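Local coordinates for hypothetical protein Atu2144 (Agrobacterium tumefaciens, PDB 2ODF), which is of unknown function but belongs to the N-formylglutamate amidohydrolase family, and so probably hydrolyses an N-acyl amino acid or a related amide, at residues 24-29 and 145-150. Sequence-based numbering, arbitrary orientation.
Sequences KGDVLL and GRKVVV
Leu28 and Val149 share the straightest hydrogen bond between 24-29 and 145-150: Leu28 N donates to Val149 O over 2.8 Å at 178°. Val149 N returns a bond to Asp26 O at 3.0 Å, bent to 152° and arriving above the carbonyl plane. Val149 thus bonds to the residues before and after Val27, the pattern of a parallel bridge, and two CA-H...O contacts, Val148 CA to Asp26 O and Val27 CA to Val149 O, accompany it.

Before the strands begin, two waters link the side chains of Asp26, Arg146 and Lys147. One lies 2.6 Å from Asp26 OD1, is also close to Lys147 O, and accepts from Arg146 NE; another links Asp26 OD2 to Lys147 NZ, which stand 4.3 Å apart, too far for a salt bridge. The Lys147 chain, CG anti to the backbone N and extended beyond it, crosses the Asp26 side chain obliquely, its CD 3.6 Å from Asp26 OD2. The Arg146 chain bends at chi3, which places NE; the guanidinium meets Gly25 O at its edge, in plane, where NH2 makes a weak bond (3.0 Å, 121°). NH2 also bonds Ala23 O.

Apolar packing is light: Val27 CG2 meets Val149 CB at 4.2 Å on one sheet face, and Leu28 CB meets Val148 CG1 on the other, where Leu28 also packs on Ile137 and Ile138 of helix 116-143.

Direct backbone bonds therefore start the pairing of two central parallel strands, while at their entry Asp26 reaches the two basic side chains through water rather than by direct salt bridges, which probably softens their attraction.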
loop_
_atom_site.group_PDB
_atom_site.type_symbol
_atom_site.label_atom_id
_atom_site.label_comp_id
_atom_site.label_asym_id
_atom_site.label_seq_id
_atom_site.Cartn_x
_atom_site.Cartn_y
_atom_site.Cartn_z
ATOM N N LYS A 24 -24.883 -7.948 -16.254
ATOM C CA LYS A 24 -25.360 -6.847 -17.089
ATOM C C LYS A 24 -25.791 -5.640 -16.276
ATOM O O LYS A 24 -26.066 -4.592 -16.843
ATOM C CB LYS A 24 -26.608 -7.269 -17.850
ATOM C CG LYS A 24 -26.440 -8.325 -18.893
ATOM C CD LYS A 24 -27.809 -8.570 -19.526
ATOM C CE LYS A 24 -27.770 -9.646 -20.606
ATOM N NZ LYS A 24 -29.110 -9.913 -21.234
ATOM N N GLY A 25 -25.947 -5.813 -14.965
ATOM C CA GLY A 25 -26.494 -4.762 -14.101
ATOM C C GLY A 25 -25.583 -3.562 -13.886
ATOM O O GLY A 25 -24.369 -3.705 -13.866
ATOM N N ASP A 26 -26.187 -2.384 -13.710
ATOM C CA ASP A 26 -25.448 -1.145 -13.446
ATOM C C ASP A 26 -24.807 -1.121 -12.036
ATOM O O ASP A 26 -23.785 -0.460 -11.824
ATOM C CB ASP A 26 -26.365 0.089 -13.553
ATOM C CG ASP A 26 -27.030 0.248 -14.923
ATOM O OD1 ASP A 26 -26.457 -0.189 -15.960
ATOM O OD2 ASP A 26 -28.141 0.835 -14.945
ATOM N N VAL A 27 -25.393 -1.828 -11.071
ATOM C CA VAL A 27 -24.883 -1.810 -9.701
ATOM C C VAL A 27 -23.605 -2.685 -9.552
ATOM O O VAL A 27 -23.529 -3.798 -10.074
ATOM C CB VAL A 27 -25.978 -2.226 -8.697
ATOM C CG1 VAL A 27 -25.422 -2.457 -7.338
ATOM C CG2 VAL A 27 -27.076 -1.145 -8.635
ATOM N N LEU A 28 -22.586 -2.127 -8.899
ATOM C CA LEU A 28 -21.360 -2.864 -8.547
ATOM C C LEU A 28 -21.325 -2.966 -7.034
ATOM O O LEU A 28 -21.191 -1.945 -6.322
ATOM C CB LEU A 28 -20.118 -2.135 -9.061
ATOM C CG LEU A 28 -18.739 -2.793 -8.802
ATOM C CD1 LEU A 28 -18.628 -4.234 -9.327
ATOM C CD2 LEU A 28 -17.566 -1.907 -9.337
ATOM N N LEU A 29 -21.526 -4.186 -6.545
ATOM C CA LEU A 29 -21.590 -4.457 -5.131
ATOM C C LEU A 29 -20.186 -4.741 -4.610
ATOM O O LEU A 29 -19.409 -5.464 -5.263
ATOM C CB LEU A 29 -22.501 -5.645 -4.846
ATOM C CG LEU A 29 -23.999 -5.454 -5.150
ATOM C CD1 LEU A 29 -24.753 -6.804 -5.384
ATOM C CD2 LEU A 29 -24.663 -4.590 -4.065
ATOM N N GLY A 145 -18.900 2.264 -21.910
ATOM C CA GLY A 145 -19.918 3.289 -21.758
ATOM C C GLY A 145 -21.024 3.003 -20.764
ATOM O O GLY A 145 -22.074 3.650 -20.817
ATOM N N ARG A 146 -20.810 2.091 -19.842
ATOM C CA ARG A 146 -21.855 1.620 -18.971
ATOM C C ARG A 146 -21.958 2.451 -17.732
ATOM O O ARG A 146 -20.999 2.932 -17.250
ATOM C CB ARG A 146 -21.621 0.169 -18.586
ATOM C CG ARG A 146 -21.753 -0.758 -19.753
ATOM C CD ARG A 146 -21.928 -2.192 -19.447
ATOM N NE ARG A 146 -22.550 -2.529 -18.199
ATOM C CZ ARG A 146 -22.449 -3.725 -17.647
ATOM N NH1 ARG A 146 -21.758 -4.655 -18.236
ATOM N NH2 ARG A 146 -22.998 -4.001 -16.489
ATOM N N LYS A 147 -23.154 2.590 -17.224
ATOM C CA LYS A 147 -23.387 3.195 -15.928
ATOM C C LYS A 147 -22.795 2.290 -14.832
ATOM O O LYS A 147 -22.852 1.061 -14.931
ATOM C CB LYS A 147 -24.889 3.397 -15.760
ATOM C CG LYS A 147 -25.372 4.144 -14.504
ATOM C CD LYS A 147 -26.907 4.171 -14.510
ATOM C CE LYS A 147 -27.516 4.853 -13.315
ATOM N NZ LYS A 147 -28.998 4.629 -13.231
ATOM N N VAL A 148 -22.142 2.905 -13.847
ATOM C CA VAL A 148 -21.658 2.202 -12.647
ATOM C C VAL A 148 -22.211 2.880 -11.404
ATOM O O VAL A 148 -22.129 4.103 -11.277
ATOM C CB VAL A 148 -20.130 2.216 -12.524
ATOM C CG1 VAL A 148 -19.729 1.455 -11.265
ATOM C CG2 VAL A 148 -19.468 1.635 -13.787
ATOM N N VAL A 149 -22.835 2.094 -10.534
ATOM C CA VAL A 149 -23.395 2.581 -9.283
ATOM C C VAL A 149 -22.683 1.765 -8.193
ATOM O O VAL A 149 -22.814 0.531 -8.123
ATOM C CB VAL A 149 -24.935 2.388 -9.175
ATOM C CG1 VAL A 149 -25.460 2.851 -7.793
ATOM C CG2 VAL A 149 -25.721 3.106 -10.327
ATOM N N VAL A 150 -21.895 2.450 -7.372
ATOM C CA VAL A 150 -21.030 1.756 -6.406
ATOM C C VAL A 150 -21.789 1.589 -5.119
ATOM O O VAL A 150 -22.144 2.562 -4.476
ATOM C CB VAL A 150 -19.699 2.522 -6.178
ATOM C CG1 VAL A 150 -18.780 1.787 -5.129
ATOM C CG2 VAL A 150 -18.986 2.704 -7.517
HETATM O O HOH W 1 -24.023 -0.956 -16.463
HETATM O O HOH W 2 -29.251 1.840 -12.736
#